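Cadherin-23 (PDB 5UZ8) probably serves as a calcium-dependent adhesion protein of the inner ear, its extracellular cadherin repeats bearing on mechanotransduction in hearing. Local coordinates at residues A[140-145]-A[191-196]; A[108-113]-A[146-151]. All coordinates share one frame; numbering follows the deposited sequence.

Contact 1: A[140-145]-A[191-196]; sequences ATDADS and AKDNPG. With CA (calcium ion), chain I; CA (calcium ion), chain J.
Asp142 and Asp193 meet across a calcium ion (chain I) that both of them bind, an arrangement in which the metal, not a hydrogen bond, joins the two segments. Asp142 grips it with both carboxylate oxygens, OD1 at 2.6 Å and OD2 at 2.4 Å from the ion, whereas Asp193 gives OD2 alone. The two side chains run at about a right angle to one another, their carboxylate planes 48° apart, and Asp142 OD2 comes within 3.1 Å of Asp193 OD2, a like-charge approach that the shared cation probably makes tolerable. Asp144 adds OD2 to the same ion and turns OD1 to a second calcium (chain J), bridging the two metals. Asn110 OD1, Asn112 O and Phe148 O complete the first shell.

Behind the ligands, the backbone N of Asp144 donates to Asp142 OD1 over 3.0 Å, nearly straight at 163°. This Asx turn helps fix the Asp142 carboxylate and bends Asp142-Ala143-Asp144, the DXD calcium motif of cadherin repeats, round the ion. Asp193 CG sits between its own backbone N and carbonyl carbon (chi1 71°), which brings OD2 onto the metal; the other oxygen, OD1, is hydrogen-bonded, and Arg203 is the main polar partner of the side chain. Farther down, Ala140 CB packs on Ala191 CB at 3.8 Å, joining strands 134-141 and 184-193 of the repeat's two facing sheets, with Phe116 and Ile151 alongside. Three carboxylates around one ion imply that losing calcium would probably leave their negative charges poorly balanced and push the two strand ends apart.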
loop_
_atom_site.group_PDB
_atom_site.type_symbol
_atom_site.label_atom_id
_atom_site.label_comp_id
_atom_site.label_asym_id
_atom_site.label_seq_id
_atom_site.Cartn_x
_atom_site.Cartn_y
_atom_site.Cartn_z
ATOM N N ALA A 140 -1.660 -1.843 -7.706
ATOM C CA ALA A 140 -0.703 -2.820 -8.220
ATOM C C ALA A 140 -1.163 -3.321 -9.598
ATOM O O ALA A 140 -2.330 -3.178 -9.942
ATOM C CB ALA A 140 -0.607 -3.968 -7.254
ATOM N N THR A 141 -0.244 -3.868 -10.398
ATOM C CA THR A 141 -0.602 -4.448 -11.681
ATOM C C THR A 141 -0.076 -5.856 -11.755
ATOM O O THR A 141 0.905 -6.190 -11.079
ATOM C CB THR A 141 -0.018 -3.664 -12.836
ATOM O OG1 THR A 141 1.409 -3.660 -12.732
ATOM C CG2 THR A 141 -0.553 -2.236 -12.840
ATOM N N ASP A 142 -0.718 -6.680 -12.565
ATOM C CA ASP A 142 -0.332 -8.090 -12.672
ATOM C C ASP A 142 -0.302 -8.479 -14.161
ATOM O O ASP A 142 -1.296 -8.363 -14.868
ATOM C CB ASP A 142 -1.288 -8.952 -11.892
ATOM C CG ASP A 142 -0.792 -10.392 -11.721
ATOM O OD1 ASP A 142 -0.590 -11.091 -12.742
ATOM O OD2 ASP A 142 -0.723 -10.889 -10.568
ATOM N N ALA A 143 0.851 -8.959 -14.604
ATOM C CA ALA A 143 1.092 -9.279 -16.014
ATOM C C ALA A 143 0.487 -10.587 -16.553
ATOM O O ALA A 143 0.525 -10.807 -17.757
ATOM C CB ALA A 143 2.603 -9.256 -16.269
ATOM N N ASP A 144 -0.118 -11.417 -15.700
ATOM C CA ASP A 144 -0.790 -12.629 -16.160
ATOM C C ASP A 144 -2.156 -12.287 -16.782
ATOM O O ASP A 144 -2.436 -11.113 -17.079
ATOM C CB ASP A 144 -0.912 -13.626 -15.000
ATOM C CG ASP A 144 0.445 -14.057 -14.473
ATOM O OD1 ASP A 144 1.305 -14.444 -15.285
ATOM O OD2 ASP A 144 0.667 -13.958 -13.252
ATOM N N SER A 145 -2.964 -13.306 -16.991
ATOM C CA SER A 145 -4.270 -13.188 -17.597
ATOM C C SER A 145 -5.351 -13.848 -16.733
ATOM O O SER A 145 -5.080 -14.690 -15.879
ATOM C CB SER A 145 -4.241 -13.778 -18.999
ATOM O OG SER A 145 -3.345 -12.976 -19.813
ATOM N N ALA A 191 -1.233 -6.752 -1.942
ATOM C CA ALA A 191 -1.936 -7.084 -3.181
ATOM C C ALA A 191 -1.718 -8.578 -3.417
ATOM O O ALA A 191 -0.567 -9.029 -3.427
ATOM C CB ALA A 191 -1.379 -6.280 -4.333
ATOM N N LYS A 192 -2.801 -9.338 -3.569
ATOM C CA LYS A 192 -2.713 -10.793 -3.714
ATOM C C LYS A 192 -3.551 -11.201 -4.933
ATOM O O LYS A 192 -4.728 -10.819 -5.058
ATOM C CB LYS A 192 -3.175 -11.470 -2.431
ATOM C CG LYS A 192 -3.107 -12.985 -2.408
ATOM C CD LYS A 192 -3.693 -13.554 -1.095
ATOM C CE LYS A 192 -3.049 -12.990 0.149
ATOM N NZ LYS A 192 -3.417 -13.763 1.381
ATOM N N ASP A 193 -2.945 -11.931 -5.849
ATOM C CA ASP A 193 -3.623 -12.292 -7.077
ATOM C C ASP A 193 -4.437 -13.576 -6.913
ATOM O O ASP A 193 -4.494 -14.134 -5.823
ATOM C CB ASP A 193 -2.620 -12.341 -8.258
ATOM C CG ASP A 193 -1.679 -13.517 -8.192
ATOM O OD1 ASP A 193 -1.926 -14.486 -7.426
ATOM O OD2 ASP A 193 -0.700 -13.483 -8.962
ATOM N N ASN A 194 -5.062 -14.031 -8.002
ATOM C CA ASN A 194 -5.677 -15.346 -8.122
ATOM C C ASN A 194 -6.713 -15.651 -7.021
ATOM O O ASN A 194 -6.602 -16.646 -6.290
ATOM C CB ASN A 194 -4.574 -16.449 -8.208
ATOM C CG ASN A 194 -5.103 -17.803 -8.656
ATOM O OD1 ASN A 194 -6.176 -17.927 -9.255
ATOM N ND2 ASN A 194 -4.310 -18.858 -8.368
ATOM N N PRO A 195 -7.701 -14.742 -6.863
ATOM C CA PRO A 195 -8.647 -14.893 -5.766
ATOM C C PRO A 195 -9.418 -16.208 -5.811
ATOM O O PRO A 195 -9.716 -16.753 -6.874
ATOM C CB PRO A 195 -9.557 -13.641 -5.906
ATOM C CG PRO A 195 -9.486 -13.314 -7.373
ATOM C CD PRO A 195 -8.043 -13.606 -7.740
ATOM N N GLY A 196 -9.672 -16.751 -4.629
ATOM C CA GLY A 196 -10.418 -17.970 -4.467
ATOM C C GLY A 196 -9.594 -19.245 -4.583
ATOM O O GLY A 196 -10.064 -20.305 -4.208
HETATM CA CA CA I . -0.309 -13.171 -11.224
HETATM CA CA CA J . 1.716 -16.009 -16.939
#

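Contact 2: A[108-113]-A[146-151]. With CA (calcium ion), chain J; CA (calcium ion), chain I; CA (calcium ion), chain K.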
loop_
_atom_site.group_PDB
_atom_site.type_symbol
_atom_site.label_atom_id
_atom_site.label_comp_id
_atom_site.label_asym_id
_atom_site.label_seq_id
_atom_site.Cartn_x
_atom_site.Cartn_y
_atom_site.Cartn_z
ATOM N N ASP A 108 -1.482 -19.932 -19.992
ATOM C CA ASP A 108 -0.960 -19.037 -18.963
ATOM C C ASP A 108 -0.813 -19.800 -17.649
ATOM O O ASP A 108 -1.731 -20.530 -17.229
ATOM C CB ASP A 108 -1.968 -17.888 -18.791
ATOM C CG ASP A 108 -1.552 -16.826 -17.783
ATOM O OD1 ASP A 108 -0.341 -16.490 -17.674
ATOM O OD2 ASP A 108 -2.488 -16.259 -17.150
ATOM N N ILE A 109 0.304 -19.587 -16.976
ATOM C CA ILE A 109 0.467 -19.975 -15.563
ATOM C C ILE A 109 0.644 -18.714 -14.716
ATOM O O ILE A 109 0.963 -17.641 -15.231
ATOM C CB ILE A 109 1.646 -20.972 -15.331
ATOM C CG1 ILE A 109 2.997 -20.268 -15.392
ATOM C CG2 ILE A 109 1.571 -22.150 -16.299
ATOM C CD1 ILE A 109 4.214 -21.172 -15.228
ATOM N N ASN A 110 0.432 -18.839 -13.418
ATOM C CA ASN A 110 0.496 -17.709 -12.533
ATOM C C ASN A 110 1.934 -17.456 -12.100
ATOM O O ASN A 110 2.312 -17.713 -10.945
ATOM C CB ASN A 110 -0.432 -17.893 -11.328
ATOM C CG ASN A 110 -0.570 -16.622 -10.514
ATOM O OD1 ASN A 110 -0.372 -15.538 -11.040
ATOM N ND2 ASN A 110 -0.911 -16.746 -9.245
ATOM N N ASP A 111 2.717 -16.911 -13.032
ATOM C CA ASP A 111 4.147 -16.669 -12.808
ATOM C C ASP A 111 4.528 -15.191 -12.613
ATOM O O ASP A 111 5.723 -14.874 -12.531
ATOM C CB ASP A 111 5.015 -17.358 -13.887
ATOM C CG ASP A 111 4.725 -16.895 -15.321
ATOM O OD1 ASP A 111 3.661 -16.303 -15.623
ATOM O OD2 ASP A 111 5.554 -17.221 -16.209
ATOM N N ASN A 112 3.547 -14.304 -12.519
ATOM C CA ASN A 112 3.815 -12.903 -12.212
ATOM C C ASN A 112 3.093 -12.483 -10.927
ATOM O O ASN A 112 1.905 -12.781 -10.748
ATOM C CB ASN A 112 3.404 -11.993 -13.363
ATOM C CG ASN A 112 4.319 -12.165 -14.571
ATOM O OD1 ASN A 112 5.362 -11.510 -14.652
ATOM N ND2 ASN A 112 3.976 -13.109 -15.453
ATOM N N ASN A 113 3.809 -11.776 -10.066
ATOM C CA ASN A 113 3.227 -11.226 -8.846
ATOM C C ASN A 113 2.550 -9.914 -9.177
ATOM O O ASN A 113 3.046 -9.185 -10.043
ATOM C CB ASN A 113 4.309 -10.907 -7.814
ATOM C CG ASN A 113 4.946 -12.152 -7.233
ATOM O OD1 ASN A 113 5.371 -13.004 -7.957
ATOM N ND2 ASN A 113 5.001 -12.246 -5.913
ATOM N N GLY A 146 -6.581 -13.420 -16.953
ATOM C CA GLY A 146 -7.720 -14.027 -16.293
ATOM C C GLY A 146 -7.569 -13.943 -14.782
ATOM O O GLY A 146 -7.145 -12.933 -14.283
ATOM N N ASN A 147 -7.961 -15.001 -14.083
ATOM C CA ASN A 147 -7.951 -14.999 -12.598
ATOM C C ASN A 147 -6.566 -14.758 -12.011
ATOM O O ASN A 147 -6.438 -14.136 -10.961
ATOM C CB ASN A 147 -8.524 -16.279 -12.002
ATOM C CG ASN A 147 -9.254 -16.018 -10.707
ATOM O OD1 ASN A 147 -10.300 -15.358 -10.747
ATOM N ND2 ASN A 147 -8.738 -16.501 -9.570
ATOM N N PHE A 148 -5.540 -15.229 -12.714
ATOM C CA PHE A 148 -4.177 -15.038 -12.291
ATOM C C PHE A 148 -3.712 -13.589 -12.260
ATOM O O PHE A 148 -2.656 -13.291 -11.678
ATOM C CB PHE A 148 -3.253 -15.857 -13.212
ATOM C CG PHE A 148 -3.449 -17.338 -13.140
ATOM C CD1 PHE A 148 -3.998 -17.969 -12.014
ATOM C CD2 PHE A 148 -2.973 -18.133 -14.171
ATOM C CE1 PHE A 148 -4.109 -19.344 -11.954
ATOM C CE2 PHE A 148 -3.063 -19.508 -14.109
ATOM C CZ PHE A 148 -3.645 -20.132 -13.002
ATOM N N ALA A 149 -4.472 -12.685 -12.879
ATOM C CA ALA A 149 -4.145 -11.242 -12.876
ATOM C C ALA A 149 -5.193 -10.380 -12.138
ATOM O O ALA A 149 -5.086 -9.137 -12.151
ATOM C CB ALA A 149 -3.979 -10.752 -14.312
ATOM N N LEU A 150 -6.179 -11.020 -11.509
ATOM C CA LEU A 150 -7.119 -10.320 -10.668
ATOM C C LEU A 150 -6.473 -10.127 -9.312
ATOM O O LEU A 150 -5.858 -11.058 -8.797
ATOM C CB LEU A 150 -8.420 -11.083 -10.510
ATOM C CG LEU A 150 -9.223 -11.257 -11.788
ATOM C CD1 LEU A 150 -10.551 -11.939 -11.480
ATOM C CD2 LEU A 150 -9.466 -9.885 -12.426
ATOM N N ILE A 151 -6.612 -8.919 -8.770
ATOM C CA ILE A 151 -5.922 -8.469 -7.569
ATOM C C ILE A 151 -6.913 -8.163 -6.436
ATOM O O ILE A 151 -7.885 -7.479 -6.639
ATOM C CB ILE A 151 -5.073 -7.233 -7.878
ATOM C CG1 ILE A 151 -3.969 -7.630 -8.860
ATOM C CG2 ILE A 151 -4.461 -6.631 -6.602
ATOM C CD1 ILE A 151 -3.193 -6.454 -9.393
HETATM CA CA CA J . 1.716 -16.009 -16.939
HETATM CA CA CA I . -0.309 -13.171 -11.224
HETATM CA CA CA K . 5.394 -15.888 -18.143
HETATM O O HOH W 1 6.320 -14.011 -17.056
HETATM O O HOH W 2 7.726 -16.580 -18.464
#
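Phe148 packs against Asn110 and Asp108 in a mixed aromatic and metal-mediated contact that joins the linker after strand 97-107 to the loop between strands 134-141 and 151-155. The Asn110 CB lies over one face of the Phe148 ring in a CH-pi contact, 3.7 Å from the centroid and 16° off the ring normal. Beyond that carbon the Asn110 amide lies almost parallel to the ring, the planes 11° apart. Asp108 O approaches the ring edge in plane, 3.5 Å from Phe148 CE2, while the Asp108 side chain runs past the ring in the opposite direction, OD2 3.6 Å from Phe148 CD2; Ser145 is the main polar partner of that carboxylate.

This is the calcium-binding junction between successive cadherin repeats, with the DxNDN linker motif running from Asp108 to Asn112. With CG anti to the backbone N (chi1 -170°), Asn110 directs OD1 to the calcium of chain I, which Phe148 O, at 2.4 Å, and Asn112 O also bind; Asn110 ND2 is held by Asn201. Replacing Phe148 with an alanine would keep the carbonyl ligand but would probably strip the cover from Asn110 CB and leave a gap beside the linker.

Along the same linker, Asp108 OD1 and Ile109 O bind a second calcium (chain J). Asp111 spans two ions, OD1 to that one and OD2 to a third (chain K), the latter 2.4 Å away. Two waters also coordinate the third ion, and one of them accepts a hydrogen bond from Asn112 ND2 over 3.0 Å. Glu21 and Glu77 of the preceding repeat reach the chain J ion from the other end of the junction.

From the N terminus the chain leaves strand 97-107 and enters the linker 108-113, the first half of contact 2, then runs through strand 134-141 into 140-145, the first half of contact 1. Segment 146-151 follows at once and closes contact 2; 191-196, at the end of strand 184-193, closes contact 1. The loops therefore cross. Contact 1 joins the two sheets of the middle repeat at one end, and contact 2 fastens the linker to that end. Asn147 ND2 lies 2.9 Å from Asn194 OD1, a probable hydrogen bond between the contacts, and both draw on the same two calcium ions.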